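Local coordinates for 3-dehydroshikimate dehydratase (Pseudomonas putida, PDB 5HMQ), which catalyses the metal-dependent dehydration of 3-dehydroshikimate to protocatechuate, a shared intermediate in the breakdown of quinate and shikimate, at residues C[20-34]-C[51-64]. Residues are numbered along the deposited sequence; the frame is centred on the assembly and turned at random.
Sequences LEAIAAAGFDGVEIF and MCADLGIAITLFQP
The ring of Phe34 takes the side-chain amide of Gln63 at its edge, with Gln63 OE1 3.6 Å from Phe34 CD1 and the two planes 84° apart. Pro64, joined to Gln63 by a cis peptide bond, comes at the same ring obliquely, its CD 3.7 Å from Phe34 CE1. The other end of the amide turns to a second flat group, the carboxylate of Glu32: Gln63 NE2 donates to Glu32 OE1 (2.9 Å), nearly along its C-O bond. The bend of Gln63 at chi2 (122°) helps bring the amide between carboxylate and ring. Glu32 OE1 also accepts a second bond, from Gln193, and OE2 is bonded to Ser239 OG, while Gln63 NE2 also bonds Glu241. Gln193 and Glu241 bind the catalytic metal, so Glu32 and Gln63 lie in its second shell and probably help position those ligands. This is the catalytic end of two neighbouring parallel strands of the TIM barrel, 30-34 and 58-66, each preceded by a helix on the outside. Their ladder starts with Ala58 N on Asp29 O (2.9 Å), but the register slips by one residue at Thr60, a beta bulge whose N still donates to Val31 O; Ile33 N to Leu61 O and Gln63 N to Ile33 O (3.2 Å) resume it beyond. Gly30, lacking a side chain, leaves room for the Thr60 methyl, CG2 lying 3.7 Å from Gly30 CA. On the helix-facing side, Ile33 CG1 rests on Ile59 CG2, while Val31 CG1 crosses toward the tip of Ile57. With CG1 between its backbone N and carbonyl carbon (chi1 59°), Ile57 sends CD1 toward Leu20 and Val31 and CG2 against Ala24 CB (3.8 Å). Farther out, Leu20 CD1 meets the selenomethionine CE of Met51 at 3.7 Å, nearly at right angles.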
ATOM      1  N   LEU C  20     -12.200   9.166 -12.876  1.00 43.75           N
ATOM      2  CA  LEU C  20     -13.563   9.214 -13.394  1.00 42.16           C
ATOM      3  C   LEU C  20     -13.999   7.859 -13.933  1.00 42.23           C
ATOM      4  O   LEU C  20     -15.156   7.460 -13.751  1.00 43.35           O
ATOM      5  CB  LEU C  20     -13.683  10.279 -14.485  1.00 39.94           C
ATOM      6  CG  LEU C  20     -13.415  11.726 -14.073  1.00 42.11           C
ATOM      7  CD1 LEU C  20     -13.432  12.628 -15.294  1.00 41.46           C
ATOM      8  CD2 LEU C  20     -14.439  12.183 -13.045  1.00 38.26           C
ATOM      9  N   GLU C  21     -13.093   7.133 -14.600  1.00 43.92           N
ATOM     10  CA  GLU C  21     -13.453   5.799 -15.074  1.00 46.35           C
ATOM     11  C   GLU C  21     -13.681   4.840 -13.916  1.00 46.48           C
ATOM     12  O   GLU C  21     -14.631   4.054 -13.942  1.00 47.16           O
ATOM     13  CB  GLU C  21     -12.394   5.251 -16.033  1.00 43.05           C
ATOM     14  CG  GLU C  21     -12.383   5.969 -17.369  1.00 49.84           C
ATOM     15  CD  GLU C  21     -11.188   5.564 -18.231  1.00 55.75           C
ATOM     16  OE1 GLU C  21     -10.475   4.618 -17.845  1.00 57.81           O
ATOM     17  OE2 GLU C  21     -11.012   6.148 -19.308  1.00 55.83           O
ATOM     18  N   ALA C  22     -12.829   4.891 -12.892  1.00 42.20           N
ATOM     19  CA  ALA C  22     -13.031   4.034 -11.726  1.00 41.72           C
ATOM     20  C   ALA C  22     -14.336   4.370 -11.008  1.00 41.43           C
ATOM     21  O   ALA C  22     -15.061   3.472 -10.561  1.00 44.43           O
ATOM     22  CB  ALA C  22     -11.842   4.157 -10.770  1.00 39.63           C
ATOM     23  N   ILE C  23     -14.646   5.663 -10.881  1.00 40.55           N
ATOM     24  CA  ILE C  23     -15.878   6.078 -10.215  1.00 39.56           C
ATOM     25  C   ILE C  23     -17.094   5.532 -10.957  1.00 42.40           C
ATOM     26  O   ILE C  23     -18.026   4.994 -10.348  1.00 44.37           O
ATOM     27  CB  ILE C  23     -15.927   7.612 -10.098  1.00 38.65           C
ATOM     28  CG1 ILE C  23     -14.881   8.107  -9.098  1.00 40.01           C
ATOM     29  CG2 ILE C  23     -17.312   8.077  -9.689  1.00 38.56           C
ATOM     30  CD1 ILE C  23     -14.653   9.601  -9.136  1.00 38.40           C
ATOM     31  N   ALA C  24     -17.091   5.646 -12.287  1.00 41.48           N
ATOM     32  CA  ALA C  24     -18.200   5.117 -13.076  1.00 43.86           C
ATOM     33  C   ALA C  24     -18.249   3.595 -13.017  1.00 44.73           C
ATOM     34  O   ALA C  24     -19.329   3.011 -12.867  1.00 46.43           O
ATOM     35  CB  ALA C  24     -18.094   5.596 -14.525  1.00 44.63           C
ATOM     36  N   ALA C  25     -17.091   2.937 -13.146  1.00 44.14           N
ATOM     37  CA  ALA C  25     -17.057   1.477 -13.130  1.00 43.02           C
ATOM     38  C   ALA C  25     -17.554   0.910 -11.807  1.00 42.61           C
ATOM     39  O   ALA C  25     -18.103  -0.197 -11.774  1.00 44.40           O
ATOM     40  CB  ALA C  25     -15.641   0.983 -13.420  1.00 40.75           C
ATOM     41  N   ALA C  26     -17.367   1.641 -10.708  1.00 43.19           N
ATOM     42  CA  ALA C  26     -17.820   1.178  -9.404  1.00 41.44           C
ATOM     43  C   ALA C  26     -19.326   1.311  -9.216  1.00 44.07           C
ATOM     44  O   ALA C  26     -19.865   0.759  -8.250  1.00 46.06           O
ATOM     45  CB  ALA C  26     -17.093   1.941  -8.294  1.00 42.08           C
ATOM     46  N   GLY C  27     -20.015   2.022 -10.103  1.00 46.23           N
ATOM     47  CA  GLY C  27     -21.449   2.184 -10.009  1.00 40.61           C
ATOM     48  C   GLY C  27     -21.931   3.476  -9.388  1.00 41.70           C
ATOM     49  O   GLY C  27     -23.114   3.567  -9.041  1.00 45.06           O
ATOM     50  N   PHE C  28     -21.063   4.472  -9.232  1.00 40.54           N
ATOM     51  CA  PHE C  28     -21.499   5.765  -8.728  1.00 41.05           C
ATOM     52  C   PHE C  28     -22.353   6.488  -9.764  1.00 42.67           C
ATOM     53  O   PHE C  28     -22.234   6.262 -10.972  1.00 42.09           O
ATOM     54  CB  PHE C  28     -20.299   6.641  -8.370  1.00 41.28           C
ATOM     55  CG  PHE C  28     -19.615   6.250  -7.095  1.00 42.43           C
ATOM     56  CD1 PHE C  28     -20.056   6.741  -5.878  1.00 41.27           C
ATOM     57  CD2 PHE C  28     -18.516   5.408  -7.116  1.00 41.35           C
ATOM     58  CE1 PHE C  28     -19.422   6.387  -4.702  1.00 42.87           C
ATOM     59  CE2 PHE C  28     -17.878   5.051  -5.945  1.00 42.73           C
ATOM     60  CZ  PHE C  28     -18.332   5.542  -4.736  1.00 40.31           C
ATOM     61  N   ASP C  29     -23.216   7.378  -9.276  1.00 41.36           N
ATOM     62  CA  ASP C  29     -24.002   8.234 -10.153  1.00 42.73           C
ATOM     63  C   ASP C  29     -23.328   9.571 -10.414  1.00 44.23           C
ATOM     64  O   ASP C  29     -23.505  10.146 -11.495  1.00 45.82           O
ATOM     65  CB  ASP C  29     -25.390   8.484  -9.551  1.00 43.82           C
ATOM     66  CG  ASP C  29     -26.114   7.200  -9.199  1.00 45.85           C
ATOM     67  OD1 ASP C  29     -26.562   6.490 -10.124  1.00 46.53           O
ATOM     68  OD2 ASP C  29     -26.239   6.903  -7.992  1.00 45.30           O
ATOM     69  N   GLY C  30     -22.550  10.077  -9.454  1.00 41.97           N
ATOM     70  CA  GLY C  30     -21.994  11.409  -9.544  1.00 43.06           C
ATOM     71  C   GLY C  30     -20.578  11.468  -9.007  1.00 43.85           C
ATOM     72  O   GLY C  30     -20.038  10.479  -8.506  1.00 41.54           O
ATOM     73  N   VAL C  31     -19.980  12.650  -9.135  1.00 39.58           N
ATOM     74  CA  VAL C  31     -18.611  12.882  -8.690  1.00 37.18           C
ATOM     75  C   VAL C  31     -18.477  14.337  -8.265  1.00 40.86           C
ATOM     76  O   VAL C  31     -19.008  15.240  -8.919  1.00 41.83           O
ATOM     77  CB  VAL C  31     -17.592  12.519  -9.794  1.00 39.66           C
ATOM     78  CG1 VAL C  31     -17.953  13.201 -11.106  1.00 41.27           C
ATOM     79  CG2 VAL C  31     -16.189  12.899  -9.369  1.00 41.19           C
ATOM     80  N   GLU C  32     -17.776  14.562  -7.154  1.00 41.25           N
ATOM     81  CA  GLU C  32     -17.336  15.900  -6.785  1.00 37.22           C
ATOM     82  C   GLU C  32     -15.979  16.147  -7.429  1.00 38.46           C
ATOM     83  O   GLU C  32     -15.039  15.373  -7.219  1.00 40.65           O
ATOM     84  CB  GLU C  32     -17.235  16.080  -5.269  1.00 36.25           C
ATOM     85  CG  GLU C  32     -18.194  15.263  -4.423  1.00 41.28           C
ATOM     86  CD  GLU C  32     -17.954  15.471  -2.929  1.00 46.60           C
ATOM     87  OE1 GLU C  32     -17.264  16.449  -2.564  1.00 45.72           O
ATOM     88  OE2 GLU C  32     -18.447  14.659  -2.119  1.00 44.22           O
ATOM     89  N   ILE C  33     -15.883  17.205  -8.229  1.00 39.57           N
ATOM     90  CA  ILE C  33     -14.618  17.576  -8.854  1.00 38.07           C
ATOM     91  C   ILE C  33     -13.826  18.413  -7.856  1.00 37.71           C
ATOM     92  O   ILE C  33     -14.199  19.546  -7.542  1.00 38.50           O
ATOM     93  CB  ILE C  33     -14.832  18.328 -10.171  1.00 35.49           C
ATOM     94  CG1 ILE C  33     -15.432  17.392 -11.220  1.00 37.00           C
ATOM     95  CG2 ILE C  33     -13.520  18.902 -10.672  1.00 35.36           C
ATOM     96  CD1 ILE C  33     -14.473  16.325 -11.707  1.00 36.65           C
ATOM     97  N   PHE C  34     -12.739  17.847  -7.342  1.00 41.25           N
ATOM     98  CA  PHE C  34     -11.813  18.583  -6.494  1.00 37.65           C
ATOM     99  C   PHE C  34     -10.958  19.479  -7.381  1.00 36.09           C
ATOM    100  O   PHE C  34     -10.380  19.010  -8.365  1.00 38.16           O
ATOM    101  CB  PHE C  34     -10.949  17.603  -5.697  1.00 40.48           C
ATOM    102  CG  PHE C  34     -10.173  18.231  -4.571  1.00 41.86           C
ATOM    103  CD1 PHE C  34     -10.822  18.725  -3.452  1.00 41.11           C
ATOM    104  CD2 PHE C  34      -8.787  18.292  -4.617  1.00 41.49           C
ATOM    105  CE1 PHE C  34     -10.108  19.290  -2.409  1.00 42.37           C
ATOM    106  CE2 PHE C  34      -8.065  18.855  -3.577  1.00 41.12           C
ATOM    107  CZ  PHE C  34      -8.727  19.354  -2.472  1.00 41.09           C
HETATM  108  N   MSE C  51     -16.063  13.760 -20.649  1.00 46.22           N
HETATM  109  CA  MSE C  51     -15.705  12.466 -20.073  1.00 45.51           C
HETATM  110  C   MSE C  51     -16.804  11.940 -19.151  1.00 45.99           C
HETATM  111  O   MSE C  51     -17.151  10.762 -19.201  1.00 49.37           O
HETATM  112  CB  MSE C  51     -14.382  12.553 -19.305  1.00 43.23           C
HETATM  113  CG  MSE C  51     -13.146  12.635 -20.184  1.00 46.66           C
HETATM  114 SE   MSE C  51     -11.480  12.340 -19.200  0.71 48.19          SE
HETATM  115  CE  MSE C  51     -11.456  13.965 -18.126  1.00 47.92           C
ATOM    116  N   CYS C  52     -17.353  12.823 -18.313  1.00 42.36           N
ATOM    117  CA  CYS C  52     -18.401  12.402 -17.388  1.00 43.26           C
ATOM    118  C   CYS C  52     -19.683  12.038 -18.128  1.00 45.24           C
ATOM    119  O   CYS C  52     -20.371  11.080 -17.754  1.00 46.43           O
ATOM    120  CB  CYS C  52     -18.670  13.499 -16.361  1.00 42.70           C
ATOM    121  SG  CYS C  52     -17.295  13.824 -15.239  1.00 44.77           S
ATOM    122  N   ALA C  53     -20.025  12.791 -19.175  1.00 46.60           N
ATOM    123  CA  ALA C  53     -21.197  12.447 -19.974  1.00 45.77           C
ATOM    124  C   ALA C  53     -21.009  11.113 -20.683  1.00 44.38           C
ATOM    125  O   ALA C  53     -21.936  10.296 -20.743  1.00 45.62           O
ATOM    126  CB  ALA C  53     -21.487  13.558 -20.982  1.00 46.02           C
ATOM    127  N   ASP C  54     -19.815  10.877 -21.235  1.00 42.25           N
ATOM    128  CA  ASP C  54     -19.537   9.607 -21.901  1.00 45.09           C
ATOM    129  C   ASP C  54     -19.566   8.437 -20.924  1.00 47.56           C
ATOM    130  O   ASP C  54     -19.980   7.330 -21.286  1.00 48.31           O
ATOM    131  CB  ASP C  54     -18.191   9.678 -22.622  1.00 46.01           C
ATOM    132  CG  ASP C  54     -18.204  10.663 -23.779  1.00 50.94           C
ATOM    133  OD1 ASP C  54     -19.307  11.067 -24.200  1.00 57.28           O
ATOM    134  OD2 ASP C  54     -17.114  11.031 -24.267  1.00 53.58           O
ATOM    135  N   LEU C  55     -19.118   8.653 -19.686  1.00 44.58           N
ATOM    136  CA  LEU C  55     -19.111   7.581 -18.700  1.00 43.55           C
ATOM    137  C   LEU C  55     -20.448   7.420 -17.990  1.00 46.35           C
ATOM    138  O   LEU C  55     -20.631   6.435 -17.266  1.00 47.70           O
ATOM    139  CB  LEU C  55     -18.008   7.813 -17.667  1.00 44.89           C
ATOM    140  CG  LEU C  55     -16.578   7.743 -18.203  1.00 47.00           C
ATOM    141  CD1 LEU C  55     -15.597   8.354 -17.212  1.00 45.97           C
ATOM    142  CD2 LEU C  55     -16.202   6.305 -18.521  1.00 43.30           C
ATOM    143  N   GLY C  56     -21.384   8.346 -18.188  1.00 43.60           N
ATOM    144  CA  GLY C  56     -22.686   8.246 -17.562  1.00 42.18           C
ATOM    145  C   GLY C  56     -22.750   8.680 -16.118  1.00 44.76           C
ATOM    146  O   GLY C  56     -23.641   8.235 -15.389  1.00 46.28           O
ATOM    147  N   ILE C  57     -21.832   9.535 -15.674  1.00 43.44           N
ATOM    148  CA  ILE C  57     -21.859  10.068 -14.320  1.00 43.98           C
ATOM    149  C   ILE C  57     -21.997  11.581 -14.400  1.00 42.96           C
ATOM    150  O   ILE C  57     -21.490  12.225 -15.323  1.00 44.26           O
ATOM    151  CB  ILE C  57     -20.609   9.671 -13.502  1.00 44.72           C
ATOM    152  CG1 ILE C  57     -19.333  10.183 -14.176  1.00 45.64           C
ATOM    153  CG2 ILE C  57     -20.556   8.164 -13.301  1.00 44.38           C
ATOM    154  CD1 ILE C  57     -18.075   9.943 -13.367  1.00 45.77           C
ATOM    155  N   ALA C  58     -22.701  12.145 -13.424  1.00 42.13           N
ATOM    156  CA  ALA C  58     -22.899  13.582 -13.342  1.00 41.60           C
ATOM    157  C   ALA C  58     -21.842  14.214 -12.445  1.00 42.31           C
ATOM    158  O   ALA C  58     -21.275  13.563 -11.565  1.00 42.39           O
ATOM    159  CB  ALA C  58     -24.295  13.908 -12.808  1.00 39.76           C
ATOM    160  N   ILE C  59     -21.555  15.488 -12.696  1.00 38.71           N
ATOM    161  CA  ILE C  59     -20.705  16.277 -11.812  1.00 40.06           C
ATOM    162  C   ILE C  59     -21.634  16.968 -10.821  1.00 41.20           C
ATOM    163  O   ILE C  59     -22.281  17.964 -11.146  1.00 41.66           O
ATOM    164  CB  ILE C  59     -19.840  17.273 -12.584  1.00 39.92           C
ATOM    165  CG1 ILE C  59     -18.910  16.528 -13.543  1.00 37.54           C
ATOM    166  CG2 ILE C  59     -19.030  18.130 -11.622  1.00 39.03           C
ATOM    167  CD1 ILE C  59     -18.011  17.440 -14.356  1.00 40.34           C
ATOM    168  N   THR C  60     -21.707  16.428  -9.606  1.00 38.09           N
ATOM    169  CA  THR C  60     -22.683  16.872  -8.621  1.00 37.57           C
ATOM    170  C   THR C  60     -22.196  18.026  -7.752  1.00 40.71           C
ATOM    171  O   THR C  60     -23.011  18.629  -7.045  1.00 41.20           O
ATOM    172  CB  THR C  60     -23.088  15.702  -7.718  1.00 39.18           C
ATOM    173  OG1 THR C  60     -21.938  15.230  -7.004  1.00 42.56           O
ATOM    174  CG2 THR C  60     -23.658  14.560  -8.544  1.00 37.90           C
ATOM    175  N   LEU C  61     -20.904  18.351  -7.789  1.00 38.81           N
ATOM    176  CA  LEU C  61     -20.370  19.406  -6.937  1.00 36.14           C
ATOM    177  C   LEU C  61     -18.979  19.797  -7.411  1.00 37.11           C
ATOM    178  O   LEU C  61     -18.204  18.943  -7.846  1.00 37.90           O
ATOM    179  CB  LEU C  61     -20.318  18.961  -5.467  1.00 40.16           C
ATOM    180  CG  LEU C  61     -19.638  19.906  -4.478  1.00 40.12           C
ATOM    181  CD1 LEU C  61     -20.443  21.178  -4.285  1.00 40.08           C
ATOM    182  CD2 LEU C  61     -19.398  19.211  -3.147  1.00 40.41           C
ATOM    183  N   PHE C  62     -18.675  21.088  -7.315  1.00 37.87           N
ATOM    184  CA  PHE C  62     -17.329  21.609  -7.499  1.00 36.88           C
ATOM    185  C   PHE C  62     -16.851  22.161  -6.163  1.00 39.95           C
ATOM    186  O   PHE C  62     -17.593  22.876  -5.483  1.00 38.16           O
ATOM    187  CB  PHE C  62     -17.297  22.700  -8.573  1.00 37.53           C
ATOM    188  CG  PHE C  62     -15.960  23.373  -8.714  1.00 38.11           C
ATOM    189  CD1 PHE C  62     -14.928  22.752  -9.398  1.00 39.08           C
ATOM    190  CD2 PHE C  62     -15.732  24.619  -8.154  1.00 40.14           C
ATOM    191  CE1 PHE C  62     -13.696  23.364  -9.530  1.00 38.79           C
ATOM    192  CE2 PHE C  62     -14.501  25.237  -8.280  1.00 39.48           C
ATOM    193  CZ  PHE C  62     -13.482  24.607  -8.970  1.00 40.23           C
ATOM    194  N   GLN C  63     -15.620  21.826  -5.787  1.00 39.47           N
ATOM    195  CA  GLN C  63     -15.106  22.189  -4.467  1.00 38.02           C
ATOM    196  C   GLN C  63     -13.578  22.159  -4.440  1.00 39.10           C
ATOM    197  O   GLN C  63     -12.957  21.471  -5.251  1.00 42.36           O
ATOM    198  CB  GLN C  63     -15.680  21.245  -3.401  1.00 36.43           C
ATOM    199  CG  GLN C  63     -15.265  19.789  -3.555  1.00 38.19           C
ATOM    200  CD  GLN C  63     -14.563  19.243  -2.325  1.00 40.27           C
ATOM    201  OE1 GLN C  63     -13.759  19.931  -1.699  1.00 44.63           O
ATOM    202  NE2 GLN C  63     -14.872  18.001  -1.969  1.00 40.96           N
ATOM    203  N   PRO C  64     -12.961  22.912  -3.512  1.00 41.03           N
ATOM    204  CA  PRO C  64     -13.598  23.808  -2.544  1.00 39.16           C
ATOM    205  C   PRO C  64     -13.408  25.289  -2.862  1.00 42.14           C
ATOM    206  O   PRO C  64     -12.592  25.644  -3.712  1.00 42.94           O
ATOM    207  CB  PRO C  64     -12.885  23.447  -1.246  1.00 39.72           C
ATOM    208  CG  PRO C  64     -11.470  23.164  -1.702  1.00 42.43           C
ATOM    209  CD  PRO C  64     -11.556  22.658  -3.143  1.00 43.74           C
TER